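Long-range contact in WZI (PDB 2YNK), which is a carbohydrate-binding outer membrane beta-barrel, a lectin that underpins assembly of the group 1 capsule in Escherichia coli: residues A[303-315]-A[325-337]. Sequence-based numbering, arbitrary orientation.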
loop_
_atom_site.group_PDB
_atom_site.type_symbol
_atom_site.label_atom_id
_atom_site.label_comp_id
_atom_site.label_asym_id
_atom_site.label_seq_id
_atom_site.Cartn_x
_atom_site.Cartn_y
_atom_site.Cartn_z
ATOM N N PRO A 303 -20.223 8.751 -4.783
ATOM C CA PRO A 303 -19.924 7.748 -5.794
ATOM C C PRO A 303 -21.033 6.712 -5.947
ATOM O O PRO A 303 -21.813 6.511 -5.024
ATOM C CB PRO A 303 -18.678 7.077 -5.234
ATOM C CG PRO A 303 -18.885 7.129 -3.767
ATOM C CD PRO A 303 -19.554 8.446 -3.507
ATOM N N SER A 304 -21.077 6.058 -7.109
ATOM C CA SER A 304 -22.019 4.966 -7.385
ATOM C C SER A 304 -21.251 3.739 -7.897
ATOM O O SER A 304 -20.031 3.793 -8.069
ATOM C CB SER A 304 -23.040 5.403 -8.434
ATOM O OG SER A 304 -23.335 6.782 -8.312
ATOM N N ALA A 305 -21.967 2.645 -8.154
ATOM C CA ALA A 305 -21.351 1.390 -8.611
ATOM C C ALA A 305 -20.185 1.032 -7.684
ATOM O O ALA A 305 -19.042 0.846 -8.124
ATOM C CB ALA A 305 -20.893 1.520 -10.050
ATOM N N ASN A 306 -20.515 0.920 -6.397
ATOM C CA ASN A 306 -19.535 0.977 -5.315
ATOM C C ASN A 306 -18.936 -0.351 -4.878
ATOM O O ASN A 306 -19.642 -1.331 -4.678
ATOM C CB ASN A 306 -20.156 1.655 -4.090
ATOM C CG ASN A 306 -20.338 3.139 -4.284
ATOM O OD1 ASN A 306 -19.365 3.880 -4.412
ATOM N ND2 ASN A 306 -21.583 3.586 -4.302
HETATM N N MSE A 307 -17.617 -0.345 -4.715
HETATM C CA MSE A 307 -16.885 -1.440 -4.084
HETATM C C MSE A 307 -16.687 -1.081 -2.642
HETATM O O MSE A 307 -16.538 0.091 -2.309
HETATM C CB MSE A 307 -15.539 -1.624 -4.774
HETATM C CG MSE A 307 -15.779 -2.015 -6.228
HETATM SE SE MSE A 307 -14.074 -2.049 -7.187
HETATM C CE MSE A 307 -13.794 -0.104 -7.350
ATOM N N PHE A 308 -16.678 -2.091 -1.781
ATOM C CA PHE A 308 -16.634 -1.878 -0.346
ATOM C C PHE A 308 -15.463 -2.572 0.331
ATOM O O PHE A 308 -14.956 -3.604 -0.138
ATOM C CB PHE A 308 -17.929 -2.358 0.283
ATOM C CG PHE A 308 -19.116 -1.539 -0.102
ATOM C CD1 PHE A 308 -19.843 -1.845 -1.249
ATOM C CD2 PHE A 308 -19.505 -0.454 0.673
ATOM C CE1 PHE A 308 -20.945 -1.090 -1.609
ATOM C CE2 PHE A 308 -20.606 0.305 0.318
ATOM C CZ PHE A 308 -21.327 -0.013 -0.826
ATOM N N LEU A 309 -15.053 -1.982 1.450
ATOM C CA LEU A 309 -13.983 -2.514 2.271
ATOM C C LEU A 309 -14.165 -2.031 3.704
ATOM O O LEU A 309 -14.465 -0.861 3.934
ATOM C CB LEU A 309 -12.643 -2.057 1.721
ATOM C CG LEU A 309 -11.389 -2.315 2.558
ATOM C CD1 LEU A 309 -10.190 -2.394 1.617
ATOM C CD2 LEU A 309 -11.189 -1.258 3.652
ATOM N N GLY A 310 -13.995 -2.943 4.652
ATOM C CA GLY A 310 -14.101 -2.632 6.064
ATOM C C GLY A 310 -13.193 -3.536 6.867
ATOM O O GLY A 310 -12.844 -4.631 6.423
ATOM N N GLY A 311 -12.801 -3.070 8.048
ATOM C CA GLY A 311 -11.967 -3.861 8.947
ATOM C C GLY A 311 -11.866 -3.336 10.372
ATOM O O GLY A 311 -12.298 -2.223 10.696
ATOM N N ILE A 312 -11.279 -4.160 11.226
ATOM C CA ILE A 312 -11.097 -3.831 12.625
ATOM C C ILE A 312 -9.690 -4.278 12.991
ATOM O O ILE A 312 -9.257 -5.356 12.576
ATOM C CB ILE A 312 -12.170 -4.533 13.488
ATOM C CG1 ILE A 312 -12.060 -4.118 14.951
ATOM C CG2 ILE A 312 -12.077 -6.046 13.355
ATOM C CD1 ILE A 312 -13.052 -4.830 15.846
ATOM N N GLU A 313 -8.967 -3.445 13.739
ATOM C CA GLU A 313 -7.579 -3.748 14.109
ATOM C C GLU A 313 -7.330 -3.494 15.589
ATOM O O GLU A 313 -7.965 -2.631 16.197
ATOM C CB GLU A 313 -6.589 -2.931 13.270
ATOM C CG GLU A 313 -6.899 -1.442 13.195
ATOM C CD GLU A 313 -5.828 -0.637 12.476
ATOM O OE1 GLU A 313 -4.640 -0.743 12.853
ATOM O OE2 GLU A 313 -6.180 0.112 11.533
ATOM N N GLY A 314 -6.403 -4.267 16.155
ATOM C CA GLY A 314 -5.974 -4.101 17.534
ATOM C C GLY A 314 -4.466 -4.195 17.662
ATOM O O GLY A 314 -3.795 -4.781 16.809
ATOM N N HIS A 315 -3.941 -3.616 18.738
ATOM C CA HIS A 315 -2.503 -3.501 18.949
ATOM C C HIS A 315 -2.220 -3.566 20.428
ATOM O O HIS A 315 -2.693 -2.734 21.187
ATOM C CB HIS A 315 -2.009 -2.181 18.374
ATOM C CG HIS A 315 -2.337 -1.991 16.912
ATOM N ND1 HIS A 315 -1.554 -2.457 15.929
ATOM C CD2 HIS A 315 -3.407 -1.358 16.291
ATOM C CE1 HIS A 315 -2.088 -2.138 14.739
ATOM N NE2 HIS A 315 -3.222 -1.466 14.961
ATOM N N TRP A 325 -2.959 -7.242 15.216
ATOM C CA TRP A 325 -3.939 -8.062 14.522
ATOM C C TRP A 325 -4.947 -7.240 13.789
ATOM O O TRP A 325 -5.252 -6.115 14.189
ATOM C CB TRP A 325 -4.637 -9.012 15.487
ATOM C CG TRP A 325 -5.553 -8.317 16.462
ATOM C CD1 TRP A 325 -5.253 -7.880 17.750
ATOM C CD2 TRP A 325 -6.958 -7.949 16.257
ATOM N NE1 TRP A 325 -6.342 -7.288 18.330
ATOM C CE2 TRP A 325 -7.394 -7.292 17.494
ATOM C CE3 TRP A 325 -7.861 -8.088 15.215
ATOM C CZ2 TRP A 325 -8.680 -6.806 17.654
ATOM C CZ3 TRP A 325 -9.158 -7.593 15.389
ATOM C CH2 TRP A 325 -9.555 -6.971 16.581
ATOM N N TYR A 326 -5.464 -7.790 12.695
ATOM C CA TYR A 326 -6.563 -7.154 11.986
ATOM C C TYR A 326 -7.528 -8.193 11.430
ATOM O O TYR A 326 -7.158 -9.343 11.196
ATOM C CB TYR A 326 -6.046 -6.207 10.887
ATOM C CG TYR A 326 -5.368 -6.887 9.719
ATOM C CD1 TYR A 326 -6.093 -7.689 8.839
ATOM C CD2 TYR A 326 -4.016 -6.711 9.467
ATOM C CE1 TYR A 326 -5.489 -8.311 7.768
ATOM C CE2 TYR A 326 -3.405 -7.331 8.393
ATOM C CZ TYR A 326 -4.150 -8.134 7.547
ATOM O OH TYR A 326 -3.562 -8.772 6.472
ATOM N N LEU A 327 -8.774 -7.781 11.250
ATOM C CA LEU A 327 -9.772 -8.593 10.572
ATOM C C LEU A 327 -10.411 -7.681 9.539
ATOM O O LEU A 327 -10.894 -6.601 9.884
ATOM C CB LEU A 327 -10.806 -9.135 11.557
ATOM C CG LEU A 327 -11.772 -10.192 11.008
ATOM C CD1 LEU A 327 -11.014 -11.322 10.322
ATOM C CD2 LEU A 327 -12.675 -10.758 12.100
ATOM N N GLU A 328 -10.391 -8.101 8.274
ATOM C CA GLU A 328 -10.706 -7.203 7.173
ATOM C C GLU A 328 -11.555 -7.892 6.089
ATOM O O GLU A 328 -11.252 -9.016 5.680
ATOM C CB GLU A 328 -9.390 -6.675 6.586
ATOM C CG GLU A 328 -9.546 -5.488 5.644
ATOM C CD GLU A 328 -8.226 -4.828 5.283
ATOM O OE1 GLU A 328 -7.363 -4.671 6.174
ATOM O OE2 GLU A 328 -8.047 -4.446 4.104
ATOM N N ALA A 329 -12.613 -7.215 5.633
ATOM C CA ALA A 329 -13.512 -7.750 4.596
ATOM C C ALA A 329 -13.544 -6.841 3.369
ATOM O O ALA A 329 -13.635 -5.626 3.516
ATOM C CB ALA A 329 -14.917 -7.937 5.149
ATOM N N HIS A 330 -13.445 -7.425 2.172
ATOM C CA HIS A 330 -13.517 -6.670 0.916
ATOM C C HIS A 330 -14.638 -7.167 0.053
ATOM O O HIS A 330 -14.968 -8.347 0.078
ATOM C CB HIS A 330 -12.239 -6.843 0.107
ATOM C CG HIS A 330 -11.006 -6.244 0.736
ATOM N ND1 HIS A 330 -9.889 -6.032 0.034
ATOM C CD2 HIS A 330 -10.741 -5.803 2.035
ATOM C CE1 HIS A 330 -8.951 -5.499 0.832
ATOM N NE2 HIS A 330 -9.476 -5.361 2.055
ATOM N N ASP A 331 -15.217 -6.276 -0.745
ATOM C CA ASP A 331 -16.145 -6.679 -1.803
ATOM C C ASP A 331 -15.941 -5.798 -3.030
ATOM O O ASP A 331 -16.299 -4.620 -3.029
ATOM C CB ASP A 331 -17.600 -6.606 -1.319
ATOM C CG ASP A 331 -18.584 -7.219 -2.316
ATOM O OD1 ASP A 331 -18.593 -6.770 -3.480
ATOM O OD2 ASP A 331 -19.353 -8.139 -1.938
ATOM N N THR A 332 -15.363 -6.377 -4.080
ATOM C CA THR A 332 -15.077 -5.631 -5.306
ATOM C C THR A 332 -16.063 -5.950 -6.438
ATOM O O THR A 332 -15.774 -5.720 -7.616
ATOM C CB THR A 332 -13.620 -5.836 -5.756
ATOM O OG1 THR A 332 -13.395 -7.224 -6.033
ATOM C CG2 THR A 332 -12.667 -5.359 -4.662
ATOM N N ARG A 333 -17.233 -6.463 -6.080
ATOM C CA ARG A 333 -18.361 -6.459 -7.002
ATOM C C ARG A 333 -18.962 -5.054 -7.035
ATOM O O ARG A 333 -18.542 -4.174 -6.280
ATOM C CB ARG A 333 -19.424 -7.468 -6.561
ATOM C CG ARG A 333 -18.944 -8.911 -6.548
ATOM C CD ARG A 333 -20.011 -9.848 -6.016
ATOM N NE ARG A 333 -20.181 -9.699 -4.574
ATOM C CZ ARG A 333 -21.113 -10.322 -3.862
ATOM N NH1 ARG A 333 -21.976 -11.151 -4.445
ATOM N NH2 ARG A 333 -21.182 -10.113 -2.554
ATOM N N THR A 334 -19.940 -4.845 -7.911
ATOM C CA THR A 334 -20.688 -3.593 -7.927
ATOM C C THR A 334 -21.931 -3.726 -7.050
ATOM O O THR A 334 -22.832 -4.532 -7.333
ATOM C CB THR A 334 -21.053 -3.172 -9.352
ATOM O OG1 THR A 334 -19.895 -2.598 -9.971
ATOM C CG2 THR A 334 -22.175 -2.140 -9.336
ATOM N N ASN A 335 -21.955 -2.935 -5.978
ATOM C CA ASN A 335 -22.992 -3.013 -4.961
ATOM C C ASN A 335 -23.214 -4.436 -4.458
ATOM O O ASN A 335 -24.347 -4.863 -4.274
ATOM C CB ASN A 335 -24.302 -2.427 -5.488
ATOM C CG ASN A 335 -24.152 -0.997 -5.963
ATOM O OD1 ASN A 335 -23.394 -0.211 -5.386
ATOM N ND2 ASN A 335 -24.888 -0.646 -7.011
HETATM N N MSE A 336 -22.124 -5.168 -4.250
HETATM C CA MSE A 336 -22.180 -6.500 -3.655
HETATM C C MSE A 336 -23.163 -7.416 -4.332
HETATM O O MSE A 336 -23.829 -8.206 -3.674
HETATM C CB MSE A 336 -22.557 -6.376 -2.181
HETATM C CG MSE A 336 -21.817 -5.248 -1.479
HETATM SE SE MSE A 336 -21.962 -5.496 0.473
HETATM C CE MSE A 336 -23.440 -4.216 0.779
ATOM N N SER A 337 -23.262 -7.329 -5.653
ATOM C CA SER A 337 -24.180 -8.180 -6.399
ATOM C C SER A 337 -23.796 -8.265 -7.867
ATOM O O SER A 337 -23.492 -9.343 -8.377
ATOM C CB SER A 337 -25.604 -7.645 -6.274
ATOM O OG SER A 337 -25.674 -6.296 -6.704
#
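The indole of Trp325 lies over Gly314: Gly314 N sits above the middle of one face, and Gly314 CA makes a CH-pi contact 3.7 Å from the centroid of the five-membered ring. A chi1 of 69°, which sets CG between the backbone N and the carbonyl carbon, folds the ring back across the neighbouring strand. Gly314, lacking a side chain, leaves that place to the indole. The far rim of the indole reaches Ile312, with Trp325 CZ3 3.9 Å from Ile312 CG2. On the other side of the sheet the His330 ring takes Leu309 CD1 over one face, offset toward the rim, 3.4 Å from the centroid. At the edge of the same ring, and in its plane, stands the Glu328 carboxylate; His330 NE2 donates to Glu328 OE2 over 2.7 Å, nearly straight at 173°. Asp361 bonds His330 ND1, while Tyr290 and the backbone of Tyr156 and Glu157 hold the Glu328 carboxylate. At the lower-numbered end of strand 306-315, the Phe308 ring has Asn335 CA at its edge and Met336 SE obliquely placed 5.1 Å from its centroid, a Met-aromatic contact. Between the two faces, paired N-H...O bonds join Phe308 to Asp331, Gly310 to Ala329, Ile312 to Leu327 and Gly314 to Trp325, the register of an antiparallel hairpin whose strand axes run at 173°. Past Asp331 the strand pairing gives way to a loop, where Asn335 N donates to Asn306 O over 3.1 Å. One wall of the barrel thus carries apolar groups around Ile312 and Trp325 on one surface and, on the other, a buried His-carboxylate network in which carboxylates at both ring nitrogens, Glu328 at NE2 and Asp361 at ND1, would probably favour a positive His330.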